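Local atomic coordinates of putative polysaccharide deacetylase (PDB entry 5JP6), a protein that probably removes acetyl groups from peptidoglycan as a metal-dependent carbohydrate esterase of family 4, with zinc bound in its active site. Residues 37-43 with 307-311; 53-57 with 92-96; 57-61 with 101-106; 120-125 with 339-343; 225-230 with 257-262. The protein carries 1 engineered substitution. One frame throughout, in Å; residues are numbered along the deposited sequence. Where two conformers were deposited one is given.

Contact 1 (37-43 with 307-311); sequences NQSAQTL and DWRTQ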
# COMPACT_ATOMS: atom_id res chain seq x y z
N ASN A 37 3.82 -8.48 14.53
CA ASN A 37 4.47 -7.93 13.35
C ASN A 37 5.89 -8.51 13.18
O ASN A 37 6.35 -8.76 12.09
CB ASN A 37 4.54 -6.42 13.43
CG ASN A 37 5.09 -5.80 12.16
OD1 ASN A 37 6.25 -5.48 12.06
ND2 ASN A 37 4.21 -5.61 11.19
N GLN A 38 6.56 -8.73 14.29
CA GLN A 38 7.87 -9.31 14.23
C GLN A 38 7.90 -10.82 14.03
O GLN A 38 8.80 -11.32 13.37
CB GLN A 38 8.63 -8.88 15.47
CG GLN A 38 9.01 -7.40 15.44
CD GLN A 38 9.56 -6.90 14.07
OE1 GLN A 38 10.70 -7.25 13.64
NE2 GLN A 38 8.77 -6.08 13.38
N SER A 39 6.92 -11.54 14.56
CA SER A 39 6.96 -12.99 14.51
C SER A 39 6.32 -13.55 13.21
O SER A 39 6.62 -14.70 12.81
CB SER A 39 6.32 -13.57 15.78
OG SER A 39 4.93 -13.31 15.83
N ALA A 40 5.49 -12.75 12.54
CA ALA A 40 4.88 -13.18 11.26
C ALA A 40 5.95 -13.54 10.23
O ALA A 40 6.88 -12.78 10.05
CB ALA A 40 3.95 -12.10 10.72
N GLN A 41 5.85 -14.72 9.60
CA GLN A 41 6.86 -15.10 8.62
C GLN A 41 6.48 -14.64 7.23
O GLN A 41 7.33 -14.54 6.34
CB GLN A 41 7.09 -16.61 8.60
CG GLN A 41 7.91 -17.10 9.77
CD GLN A 41 7.53 -18.51 10.16
OE1 GLN A 41 8.32 -19.42 10.03
NE2 GLN A 41 6.30 -18.69 10.62
N THR A 42 5.20 -14.39 7.04
CA THR A 42 4.71 -13.94 5.76
C THR A 42 3.65 -12.85 5.90
O THR A 42 3.05 -12.65 6.96
CB THR A 42 4.06 -15.09 4.98
OG1 THR A 42 2.86 -15.47 5.65
CG2 THR A 42 5.00 -16.28 4.87
N LEU A 43 3.43 -12.18 4.79
CA LEU A 43 2.36 -11.22 4.68
C LEU A 43 1.01 -11.82 5.08
O LEU A 43 0.25 -11.20 5.84
CB LEU A 43 2.32 -10.69 3.24
CG LEU A 43 1.14 -9.81 2.86
CD1 LEU A 43 0.96 -8.68 3.87
CD2 LEU A 43 1.36 -9.29 1.43
N ASP A 307 7.27 -4.81 3.05
CA ASP A 307 7.18 -3.45 3.59
C ASP A 307 6.15 -3.33 4.72
O ASP A 307 6.11 -2.28 5.38
CB ASP A 307 7.02 -2.38 2.51
CG ASP A 307 5.70 -2.44 1.80
OD1 ASP A 307 4.87 -3.36 2.03
OD2 ASP A 307 5.44 -1.56 0.96
N TRP A 308 5.33 -4.36 4.94
CA TRP A 308 4.38 -4.45 6.08
C TRP A 308 5.12 -4.61 7.42
O TRP A 308 4.53 -4.37 8.48
CB TRP A 308 3.41 -5.62 5.86
CG TRP A 308 4.09 -6.95 5.66
CD1 TRP A 308 4.41 -7.53 4.46
CD2 TRP A 308 4.53 -7.86 6.68
NE1 TRP A 308 5.04 -8.73 4.68
CE2 TRP A 308 5.13 -8.95 6.03
CE3 TRP A 308 4.51 -7.85 8.08
CZ2 TRP A 308 5.67 -10.03 6.72
CZ3 TRP A 308 5.06 -8.92 8.76
CH2 TRP A 308 5.61 -9.99 8.08
N ARG A 309 6.37 -5.09 7.38
CA ARG A 309 7.11 -5.38 8.60
C ARG A 309 7.87 -4.14 9.07
O ARG A 309 8.59 -3.52 8.32
CB ARG A 309 8.06 -6.57 8.38
CG ARG A 309 8.53 -7.16 9.70
CD ARG A 309 9.69 -8.11 9.54
NE ARG A 309 9.39 -9.26 8.73
CZ ARG A 309 8.76 -10.36 9.16
NH1 ARG A 309 8.25 -10.39 10.39
NH2 ARG A 309 8.63 -11.39 8.34
N THR A 310 7.71 -3.79 10.33
CA THR A 310 8.51 -2.73 10.93
C THR A 310 9.98 -3.13 10.82
O THR A 310 10.38 -4.24 11.24
CB THR A 310 8.15 -2.47 12.38
OG1 THR A 310 6.75 -2.17 12.49
CG2 THR A 310 8.97 -1.30 12.99
N GLN A 311 10.77 -2.20 10.30
CA GLN A 311 12.19 -2.45 10.06
C GLN A 311 12.83 -1.12 9.69
O GLN A 311 12.11 -0.17 9.35
CB GLN A 311 12.40 -3.42 8.94
CG GLN A 311 11.86 -2.95 7.59
CD GLN A 311 11.71 -4.10 6.59
OE1 GLN A 311 12.70 -4.66 6.12
NE2 GLN A 311 10.48 -4.45 6.29

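Contact 2 (53-57 with 92-96); sequences PEALF and LFENE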
# COMPACT_ATOMS: atom_id res chain seq x y z
N PRO A 53 -3.04 -3.05 13.79
CA PRO A 53 -3.42 -1.73 14.33
C PRO A 53 -4.71 -1.15 13.75
O PRO A 53 -5.47 -0.54 14.50
CB PRO A 53 -2.22 -0.86 13.97
CG PRO A 53 -1.07 -1.83 14.00
CD PRO A 53 -1.62 -3.09 13.37
N GLU A 54 -4.97 -1.37 12.47
CA GLU A 54 -6.21 -0.85 11.87
C GLU A 54 -7.43 -1.48 12.59
O GLU A 54 -8.41 -0.79 12.94
CB GLU A 54 -6.29 -1.17 10.39
CG GLU A 54 -7.42 -0.47 9.66
CD GLU A 54 -7.41 -0.71 8.17
OE1 GLU A 54 -6.67 -1.62 7.73
OE2 GLU A 54 -8.12 0.01 7.44
N ALA A 55 -7.36 -2.79 12.78
CA ALA A 55 -8.45 -3.52 13.47
C ALA A 55 -8.55 -3.07 14.92
O ALA A 55 -9.67 -2.88 15.44
CB ALA A 55 -8.23 -5.02 13.41
N LEU A 56 -7.40 -2.91 15.59
CA LEU A 56 -7.38 -2.49 17.02
C LEU A 56 -8.09 -1.13 17.16
O LEU A 56 -8.97 -0.93 18.03
CB LEU A 56 -5.95 -2.37 17.54
CG LEU A 56 -5.17 -3.66 17.75
CD1 LEU A 56 -3.79 -3.32 18.30
CD2 LEU A 56 -5.93 -4.58 18.71
N PHE A 57 -7.74 -0.18 16.30
CA PHE A 57 -8.34 1.17 16.39
C PHE A 57 -9.81 1.17 15.96
O PHE A 57 -10.59 1.92 16.54
CB PHE A 57 -7.54 2.23 15.62
CG PHE A 57 -6.47 2.90 16.42
CD1 PHE A 57 -5.27 2.20 16.60
CD2 PHE A 57 -6.60 4.15 16.99
CE1 PHE A 57 -4.23 2.76 17.33
CE2 PHE A 57 -5.56 4.70 17.72
CZ PHE A 57 -4.38 4.00 17.88
N LEU A 92 4.62 1.51 13.52
CA LEU A 92 3.57 0.55 13.20
C LEU A 92 2.16 1.16 13.35
O LEU A 92 1.22 0.72 12.70
CB LEU A 92 3.70 -0.68 14.11
CG LEU A 92 2.83 -1.88 13.79
CD1 LEU A 92 3.13 -2.47 12.42
CD2 LEU A 92 3.03 -2.94 14.86
N PHE A 93 2.03 2.14 14.25
CA PHE A 93 0.75 2.78 14.56
C PHE A 93 0.59 4.14 13.92
O PHE A 93 -0.38 4.83 14.16
CB PHE A 93 0.64 2.91 16.09
CG PHE A 93 0.51 1.62 16.80
CD1 PHE A 93 -0.75 1.03 16.97
CD2 PHE A 93 1.65 0.97 17.29
CE1 PHE A 93 -0.87 -0.19 17.61
CE2 PHE A 93 1.52 -0.25 17.95
CZ PHE A 93 0.26 -0.83 18.09
N GLU A 94 1.58 4.56 13.12
CA GLU A 94 1.57 5.92 12.57
C GLU A 94 0.31 6.20 11.77
O GLU A 94 -0.28 7.28 11.90
CB GLU A 94 2.79 6.13 11.68
CG GLU A 94 2.87 7.49 11.03
CD GLU A 94 4.18 7.75 10.32
OE1 GLU A 94 4.98 6.82 10.14
OE2 GLU A 94 4.34 8.96 9.92
N ASN A 95 -0.10 5.26 10.91
CA ASN A 95 -1.27 5.55 10.08
C ASN A 95 -2.50 5.76 10.94
O ASN A 95 -3.32 6.63 10.67
CB ASN A 95 -1.52 4.45 9.07
CG ASN A 95 -0.56 4.48 7.93
OD1 ASN A 95 0.47 5.15 7.98
ND2 ASN A 95 -0.93 3.80 6.86
N GLU A 96 -2.61 4.97 12.01
CA GLU A 96 -3.78 5.12 12.89
C GLU A 96 -3.72 6.45 13.64
O GLU A 96 -4.74 7.10 13.84
CB GLU A 96 -3.91 3.94 13.85
CG GLU A 96 -4.20 2.63 13.16
CD GLU A 96 -5.37 2.70 12.22
OE1 GLU A 96 -6.45 3.22 12.65
OE2 GLU A 96 -5.23 2.19 11.09
O HOH W 1 -8.73 1.86 12.11

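Contact 3 (57-61 with 101-106); sequences FANWR and NNRALV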
# COMPACT_ATOMS: atom_id res chain seq x y z
N PHE A 57 -7.74 -0.18 16.30
CA PHE A 57 -8.34 1.17 16.39
C PHE A 57 -9.81 1.17 15.96
O PHE A 57 -10.59 1.92 16.54
CB PHE A 57 -7.54 2.23 15.62
CG PHE A 57 -6.47 2.90 16.42
CD1 PHE A 57 -5.27 2.20 16.60
CD2 PHE A 57 -6.60 4.15 16.99
CE1 PHE A 57 -4.23 2.76 17.33
CE2 PHE A 57 -5.56 4.70 17.72
CZ PHE A 57 -4.38 4.00 17.88
N ALA A 58 -10.21 0.33 15.00
CA ALA A 58 -11.63 0.25 14.66
C ALA A 58 -12.40 -0.21 15.89
O ALA A 58 -13.45 0.33 16.25
CB ALA A 58 -11.87 -0.67 13.49
N ASN A 59 -11.88 -1.20 16.59
CA ASN A 59 -12.56 -1.67 17.79
C ASN A 59 -12.55 -0.63 18.90
O ASN A 59 -13.55 -0.44 19.57
CB ASN A 59 -11.91 -2.94 18.31
CG ASN A 59 -12.57 -3.43 19.59
OD1 ASN A 59 -13.76 -3.78 19.60
ND2 ASN A 59 -11.84 -3.39 20.67
N TRP A 60 -11.42 0.06 19.09
CA TRP A 60 -11.36 1.13 20.10
C TRP A 60 -12.31 2.28 19.77
O TRP A 60 -12.92 2.84 20.66
CB TRP A 60 -9.92 1.65 20.33
CG TRP A 60 -9.06 0.64 21.03
CD1 TRP A 60 -9.46 -0.26 22.01
CD2 TRP A 60 -7.67 0.42 20.84
NE1 TRP A 60 -8.41 -1.02 22.41
CE2 TRP A 60 -7.29 -0.65 21.71
CE3 TRP A 60 -6.69 0.99 20.02
CZ2 TRP A 60 -5.99 -1.13 21.79
CZ3 TRP A 60 -5.40 0.51 20.10
CH2 TRP A 60 -5.05 -0.55 20.98
N ARG A 61 -12.46 2.63 18.50
CA ARG A 61 -13.43 3.65 18.16
C ARG A 61 -14.82 3.19 18.56
O ARG A 61 -15.61 4.00 19.05
CB ARG A 61 -13.41 4.00 16.68
CG ARG A 61 -12.21 4.78 16.23
CD ARG A 61 -12.37 5.38 14.85
NE ARG A 61 -12.76 4.41 13.85
CZ ARG A 61 -11.90 3.65 13.15
NH1 ARG A 61 -10.59 3.72 13.36
NH2 ARG A 61 -12.37 2.80 12.25
N ASN A 101 -10.17 9.83 11.71
CA ASN A 101 -11.24 9.05 12.37
C ASN A 101 -10.88 8.73 13.83
O ASN A 101 -11.79 8.55 14.64
CB ASN A 101 -11.59 7.79 11.63
CG ASN A 101 -12.39 8.07 10.37
OD1 ASN A 101 -13.01 9.16 10.20
ND2 ASN A 101 -12.39 7.11 9.49
N ASN A 102 -9.60 8.72 14.14
CA ASN A 102 -9.11 8.37 15.47
C ASN A 102 -8.80 9.60 16.35
O ASN A 102 -8.24 9.48 17.45
CB ASN A 102 -7.85 7.51 15.35
CG ASN A 102 -8.13 6.17 14.75
OD1 ASN A 102 -9.20 5.58 15.01
ND2 ASN A 102 -7.21 5.68 13.95
N ARG A 103 -9.21 10.77 15.86
CA ARG A 103 -8.83 12.05 16.46
C ARG A 103 -9.10 12.06 17.96
O ARG A 103 -8.25 12.51 18.76
CB ARG A 103 -9.56 13.22 15.77
CG ARG A 103 -9.19 14.58 16.33
CD ARG A 103 -10.24 15.66 16.11
NE ARG A 103 -11.55 15.31 16.70
CZ ARG A 103 -11.84 15.24 18.01
NH1 ARG A 103 -10.91 15.49 18.94
NH2 ARG A 103 -13.07 14.92 18.38
N ALA A 104 -10.30 11.62 18.37
CA ALA A 104 -10.65 11.71 19.81
C ALA A 104 -9.86 10.76 20.68
O ALA A 104 -9.65 11.02 21.86
CB ALA A 104 -12.13 11.49 20.01
N LEU A 105 -9.45 9.64 20.10
CA LEU A 105 -8.64 8.67 20.84
C LEU A 105 -7.24 9.18 21.16
O LEU A 105 -6.70 8.88 22.24
CB LEU A 105 -8.52 7.36 20.08
CG LEU A 105 -9.77 6.48 20.02
CD1 LEU A 105 -9.59 5.32 19.06
CD2 LEU A 105 -10.15 5.93 21.36
N VAL A 106 -6.66 9.92 20.23
CA VAL A 106 -5.22 10.30 20.31
C VAL A 106 -4.98 11.80 20.50
O VAL A 106 -3.83 12.22 20.55
CB VAL A 106 -4.39 9.78 19.12
CG1 VAL A 106 -4.44 8.26 19.09
CG2 VAL A 106 -4.84 10.42 17.81

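Contact 4 (120-125 with 339-343); sequences HFDEQR and RRTAE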
# COMPACT_ATOMS: atom_id res chain seq x y z
N HIS A 120 12.32 9.87 14.07
CA HIS A 120 12.84 8.55 13.65
C HIS A 120 13.15 8.58 12.15
O HIS A 120 14.25 8.21 11.73
CB HIS A 120 11.84 7.44 13.97
CG HIS A 120 12.14 6.17 13.25
ND1 HIS A 120 13.07 5.25 13.69
CD2 HIS A 120 11.63 5.66 12.10
CE1 HIS A 120 13.12 4.24 12.85
NE2 HIS A 120 12.26 4.46 11.88
N PHE A 121 12.20 9.04 11.33
CA PHE A 121 12.46 9.08 9.85
C PHE A 121 13.52 10.11 9.50
O PHE A 121 14.24 9.87 8.56
CB PHE A 121 11.19 9.24 9.05
CG PHE A 121 10.37 7.96 8.99
CD1 PHE A 121 10.77 6.80 8.32
CD2 PHE A 121 9.18 7.94 9.68
CE1 PHE A 121 9.95 5.69 8.29
CE2 PHE A 121 8.38 6.85 9.66
CZ PHE A 121 8.78 5.71 8.98
N ASP A 122 13.67 11.18 10.27
CA ASP A 122 14.79 12.11 10.08
C ASP A 122 16.12 11.38 10.23
O ASP A 122 17.05 11.52 9.41
CB ASP A 122 14.74 13.24 11.10
CG ASP A 122 13.63 14.26 10.85
OD1 ASP A 122 13.01 14.29 9.75
OD2 ASP A 122 13.37 15.07 11.78
N GLU A 123 16.21 10.60 11.29
CA GLU A 123 17.45 9.87 11.60
C GLU A 123 17.74 8.84 10.52
O GLU A 123 18.88 8.70 10.04
CB GLU A 123 17.32 9.18 12.95
CG GLU A 123 17.30 10.11 14.14
CD GLU A 123 16.93 9.40 15.44
OE1 GLU A 123 16.78 8.16 15.43
OE2 GLU A 123 16.84 10.07 16.49
N GLN A 124 16.68 8.17 10.08
CA GLN A 124 16.79 7.16 9.00
C GLN A 124 17.28 7.77 7.69
O GLN A 124 18.03 7.16 6.98
CB GLN A 124 15.45 6.47 8.77
CG GLN A 124 14.95 5.65 9.95
CD GLN A 124 15.82 4.45 10.19
OE1 GLN A 124 15.89 3.56 9.35
NE2 GLN A 124 16.48 4.41 11.32
N ARG A 125 16.85 8.99 7.41
CA ARG A 125 17.19 9.68 6.20
C ARG A 125 18.70 10.01 6.14
O ARG A 125 19.29 10.10 5.04
CB ARG A 125 16.32 10.96 6.14
CG ARG A 125 15.95 11.47 4.82
CD ARG A 125 14.95 12.62 4.94
NE ARG A 125 13.61 12.19 5.28
CZ ARG A 125 12.97 12.55 6.38
NH1 ARG A 125 13.49 13.45 7.21
NH2 ARG A 125 11.77 12.03 6.64
N ARG A 339 4.42 4.30 5.07
CA ARG A 339 5.28 5.49 5.03
C ARG A 339 6.70 5.15 4.62
O ARG A 339 7.30 5.84 3.77
CB ARG A 339 5.28 6.25 6.35
CG ARG A 339 6.31 7.34 6.33
CD ARG A 339 6.14 8.35 7.41
NE ARG A 339 7.17 9.38 7.26
CZ ARG A 339 7.43 10.31 8.16
NH1 ARG A 339 6.70 10.41 9.24
NH2 ARG A 339 8.39 11.18 7.91
N ARG A 340 7.24 4.08 5.19
CA ARG A 340 8.66 3.80 4.96
C ARG A 340 8.93 3.49 3.49
O ARG A 340 9.99 3.81 2.99
CB ARG A 340 9.13 2.67 5.85
CG ARG A 340 10.63 2.52 5.91
CD ARG A 340 11.00 1.51 6.98
NE ARG A 340 10.41 1.75 8.29
CZ ARG A 340 10.97 2.44 9.30
NH1 ARG A 340 12.11 3.08 9.16
NH2 ARG A 340 10.35 2.50 10.45
N THR A 341 7.94 2.92 2.82
CA THR A 341 8.06 2.69 1.38
C THR A 341 8.21 3.98 0.60
O THR A 341 9.06 4.08 -0.32
CB THR A 341 6.90 1.83 0.89
OG1 THR A 341 6.95 0.56 1.56
CG2 THR A 341 6.90 1.62 -0.63
N ALA A 342 7.43 5.00 0.97
CA ALA A 342 7.58 6.33 0.34
C ALA A 342 8.98 6.90 0.69
O ALA A 342 9.67 7.48 -0.18
CB ALA A 342 6.46 7.28 0.74
N GLU A 343 9.44 6.72 1.95
CA GLU A 343 10.71 7.27 2.35
C GLU A 343 11.88 6.69 1.55
O GLU A 343 12.86 7.39 1.33
CB GLU A 343 10.97 7.01 3.85
CG GLU A 343 10.01 7.70 4.80
CD GLU A 343 10.32 9.17 5.02
OE1 GLU A 343 11.48 9.63 4.85
OE2 GLU A 343 9.37 9.91 5.42
O HOH W 2 13.47 8.31 6.21
O HOH W 3 10.32 12.96 9.09

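Contact 5 (225-230 with 257-262); sequences GSHSIT and EVRGGH. With ZN (zinc ion), chain B.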
# COMPACT_ATOMS: atom_id res chain seq x y z
N GLY A 225 -6.11 -0.12 -10.78
CA GLY A 225 -7.14 -1.11 -10.55
C GLY A 225 -7.52 -1.13 -9.09
O GLY A 225 -7.47 -0.11 -8.41
N SER A 226 -7.89 -2.31 -8.59
CA SER A 226 -8.36 -2.40 -7.21
C SER A 226 -7.84 -3.63 -6.46
O SER A 226 -7.39 -4.56 -7.08
CB SER A 226 -9.89 -2.29 -7.17
OG SER A 226 -10.52 -3.45 -7.63
N HIS A 227 -7.88 -3.53 -5.13
CA HIS A 227 -7.46 -4.58 -4.20
C HIS A 227 -8.58 -4.65 -3.17
O HIS A 227 -8.88 -3.67 -2.52
CB HIS A 227 -6.13 -4.27 -3.52
CG HIS A 227 -5.67 -5.29 -2.54
ND1 HIS A 227 -5.62 -6.62 -2.82
CD2 HIS A 227 -5.15 -5.15 -1.28
CE1 HIS A 227 -5.16 -7.28 -1.76
NE2 HIS A 227 -4.88 -6.42 -0.82
N SER A 228 -9.19 -5.82 -3.03
CA SER A 228 -10.20 -6.03 -1.97
C SER A 228 -9.53 -6.49 -0.69
O SER A 228 -8.39 -6.99 -0.70
CB SER A 228 -11.30 -6.96 -2.43
OG SER A 228 -10.78 -8.24 -2.66
N ILE A 229 -10.23 -6.35 0.42
CA ILE A 229 -9.52 -6.33 1.70
C ILE A 229 -9.84 -7.38 2.78
O ILE A 229 -9.01 -7.60 3.67
CB ILE A 229 -9.59 -4.90 2.29
CG1 ILE A 229 -8.26 -4.59 3.02
CG2 ILE A 229 -10.88 -4.68 3.08
CD1 ILE A 229 -7.04 -4.67 2.11
N THR A 230 -10.99 -8.04 2.70
CA THR A 230 -11.37 -9.04 3.73
C THR A 230 -10.71 -10.41 3.52
O THR A 230 -10.24 -10.72 2.43
CB THR A 230 -12.90 -9.26 3.79
OG1 THR A 230 -13.57 -8.01 3.65
CG2 THR A 230 -13.31 -9.92 5.14
N GLU A 257 -17.21 -7.49 -2.89
CA GLU A 257 -15.97 -6.83 -2.46
C GLU A 257 -15.10 -6.52 -3.71
O GLU A 257 -14.49 -5.45 -3.83
CB GLU A 257 -15.18 -7.68 -1.43
CG GLU A 257 -15.82 -7.64 -0.07
CD GLU A 257 -15.42 -6.43 0.73
OE1 GLU A 257 -14.82 -5.46 0.17
OE2 GLU A 257 -15.66 -6.45 1.94
N VAL A 258 -15.03 -7.48 -4.64
CA VAL A 258 -14.29 -7.25 -5.88
C VAL A 258 -14.87 -6.06 -6.64
O VAL A 258 -14.12 -5.16 -7.05
CB VAL A 258 -14.29 -8.50 -6.77
CG1 VAL A 258 -13.63 -8.22 -8.11
CG2 VAL A 258 -13.55 -9.67 -6.08
N ARG A 259 -16.19 -6.04 -6.83
CA ARG A 259 -16.88 -4.93 -7.51
C ARG A 259 -16.72 -3.62 -6.82
O ARG A 259 -16.55 -2.58 -7.45
CB ARG A 259 -18.38 -5.17 -7.54
CG ARG A 259 -18.80 -6.19 -8.54
CD ARG A 259 -20.26 -6.05 -8.90
NE ARG A 259 -20.51 -6.75 -10.14
CZ ARG A 259 -20.63 -8.08 -10.23
NH1 ARG A 259 -20.53 -8.78 -9.11
NH2 ARG A 259 -20.84 -8.69 -11.41
N GLY A 260 -16.81 -3.63 -5.49
CA GLY A 260 -16.85 -2.37 -4.76
C GLY A 260 -15.63 -1.49 -4.90
O GLY A 260 -15.75 -0.26 -5.03
N GLY A 261 -14.43 -2.07 -4.86
CA GLY A 261 -13.20 -1.27 -5.03
C GLY A 261 -13.10 -0.73 -6.47
O GLY A 261 -12.72 0.41 -6.71
N HIS A 262 -13.47 -1.56 -7.43
CA HIS A 262 -13.49 -1.16 -8.82
C HIS A 262 -14.47 -0.01 -9.04
O HIS A 262 -14.15 0.98 -9.69
CB HIS A 262 -13.83 -2.33 -9.71
CG HIS A 262 -12.71 -2.75 -10.59
ND1 HIS A 262 -11.46 -3.09 -10.11
CD2 HIS A 262 -12.63 -2.87 -11.94
CE1 HIS A 262 -10.67 -3.41 -11.12
NE2 HIS A 262 -11.35 -3.28 -12.23
ZN ZN B . -3.64 -5.39 0.46
O HOH W 4 -12.00 -4.27 -5.47

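Contact 1 (37-43 with 307-311)
The carboxamide of Asn37 is satisfied at both ends by backbone groups flanking Arg309: Asn37 ND2 donates to Trp308 O at 3.0 Å (164° at the hydrogen), and Asn37 OD1 accepts from Thr310 N at 2.8 Å (161°). This two-point match of one side-chain amide to one residue's neighbours fixes the loop against the end of the helix, where the CA atoms of Asn37 and Arg309 lie 6.0 Å apart. Gln38 adds a third bond, with NE2 giving to Thr310 O at 3.2 Å. The Arg309 guanidinium comes back the other way: NH1 and NH2 each donate to Ala40 O at 2.8 Å, forming a forked pair on the carbonyl of Ala40, the first residue after helix 24-39 to leave helical torsions. Here, then, the N-terminal helical part meets the 307-311 loop of the NodB-type deacetylase domain. Within that loop, Gln311 NE2 donates to Arg309 O at 2.9 Å. Thr42 fills the N-cap position of helix 43-47, its OG1 bonded to the backbone N of Glu45. Trp308 lies among Ala40, Thr42 and Leu43: Ala40 CB is 3.8 Å from Trp308 CH2, and Leu43 CA sits 4.0 Å from the centroid of the five-membered ring, 29° off its normal, a CH-pi contact. Trp308 NE1 finds no partner in the model. The Leu43 side chain lies about 6 Å from the bound zinc and touches its ligand Tyr280.

Contact 2 (53-57 with 92-96)
Apolar packing dominates this contact, which has no direct hydrogen bond between 53-57 and 92-96. Pro53 wedges between two residues: its CG lies 3.9 Å from Leu92 CG, while its CB is 3.8 Å from Phe93 CD1, with the proline CG over one face of the phenylalanine ring. The same ring is met at its edge by Leu56 CD1, 4.3 Å from Phe93 CE1. Phe57 CE1 comes within 3.9 Å of Phe93 CD1, which approaches the Phe57 ring near its plane.

A CH-pi interaction is the second kind. Glu96 CB stands 3.7 Å from the centroid of the Phe57 ring and only 17° off its normal, so the aliphatic base of the acid lies squarely over the face.

The polar component is water-mediated: one water donates to Glu54 O at 2.8 Å and to Glu96 OE1 at 2.7 Å, bridging the two segments. The carboxylate also packs on carbon, Glu96 OE1 being 3.3 Å from Phe57 CB.

The contact joins the start of helix 53-66 to helix 94-98 in the all-helical N-terminal part, where Val30 and Ala33 of helix 24-39 and Leu82 of helix 71-83 pack on Phe93.

Contact 3 (57-61 with 101-106)
Phe57 and Leu105 form the apolar centre of this helix-helix contact, which sets helix 53-66 against the short helix 103-106 in the helical N-terminal part of the protein. Phe57 CD2 is 3.8 Å from Leu105 CD1, and that methyl also lies 3.9 Å from both Trp60 CB and Arg61 CG, so one leucine branch fills the groove between three residues of the facing helix. Val106 CG1 closes on the Phe57 ring at its edge, 4.0 Å from CE2. Leu78 of helix 71-83 touches Phe57, Trp60 and Leu105, extending the core beyond the pair.

Away from this centre the contact turns polar. Phe57 CD2 abuts Asn102 CG at 3.4 Å; this asparagine occupies the N-cap position but makes no capping bond: its OD1 accepts from Arg61, while its ND2 donates to Glu96 O. The guanidinium of Arg61 has Asn101 CB over one face. From that position Arg61 NH1 donates to Asn102 OD1 at 2.8 Å, with an angle of 165° at the hydrogen.

Contact 4 (120-125 with 339-343)
Arg339 opens the contact by lying across Phe121. Its CG is 4.2 Å from the ring centroid and 24° off the normal, a CH-pi contact, and the guanidinium turns a face to the same ring, with Arg339 CZ 3.3 Å from Phe121 CD2. Its NE and NH2 donate to Glu343 OE2 at 2.9 and 3.0 Å, one helical turn on, while NH1 makes salt bridges with Glu94 and Asp118. Arg340 reaches the other end of the contact: NH1 and NH2 both donate to His120 NE2 at 3.1 Å, so that nitrogen acts as acceptor, and NH1 also bonds to Asn313. The face of this guanidinium meets the phenylalanine too, Arg340 NH1 being 3.5 Å from Phe121 CE1. At Glu343, CG packs 3.7 Å from Phe121 CD1 and OE1 forms a salt bridge with Arg125 NH2 at 3.0 Å; the bond from Arg125 NE to Glu343 OE1 is weak at 3.4 Å. Arg125 NH1 pairs with Asp122 OD1 at 2.7 Å, and a water joins Asp122 OD1, Arg125 NH2 and Arg339 NH2.

The segment axes approach no closer than 11.7 Å, at 32°, a spacing that long side chains must span. Helix 110-126 is therefore joined to helix 339-354 of the deacetylase domain by a salt-bridge network running from exposed Asp122 to buried Arg339 and Glu343, beside the Phe121 ring, with acids offsetting the 3.7 Å approach of Arg125 NH2 to Arg339 NH2.

Contact 5 (225-230 with 257-262)
The shortest polar link is Ser226 OG to His262 ND1 at 2.7 Å, a hydrogen bond in which either group could be the donor. Ser226 OG also meets a water at 2.7 Å, and this water donates to Val258 O at 2.8 Å, bridging strand to helix a turn earlier. At the exposed end, poorly ordered Thr230 gives a weak bond from OG1 to Glu257 OE2 at 3.1 Å.

Packing is close where the helix has glycine: Ser226 CB lies 3.6 Å from Gly261 C, and a CB on Gly261 would come only 3.2 Å from Ser226 CB. Ser228 CB rests 3.8 Å from Glu257 O. Accordingly, the segment axes pass 7.3 Å apart, at 134°.

His227 points away from the helix and binds zinc through NE2 at 2.1 Å, alongside Asp177 and Tyr280. Strand 223-227, helix 251-269 and parallel strand 275-277 make a beta-alpha-beta crossover, and His227 begins the H-(S/T)-x-x-H motif of family 4 carbohydrate esterases, whose second histidine follows Thr230 and is not modelled.

From the N terminus, contact 1 opens at the end of helix 24-39 and closes far along the chain in the 307-311 loop, joining the helical N-terminal part to the deacetylase domain. Contacts 2 and 3 fall within that span; both start on helix 53-66, share Phe57 and close short helical loops in succession. Contact 4 opens after them on helix 110-126 and closes beyond contact 1, so the two cross; Asp307 OD2 meets Thr341 OG1 at 2.7 Å between them. A Glu94-Arg339 salt bridge links contacts 2 and 4. Contact 5, packing helix 251-269 on strand 223-227 within the deacetylase domain, lies within the spans of 1 and 4, its centre about 29 Å from that of contact 4.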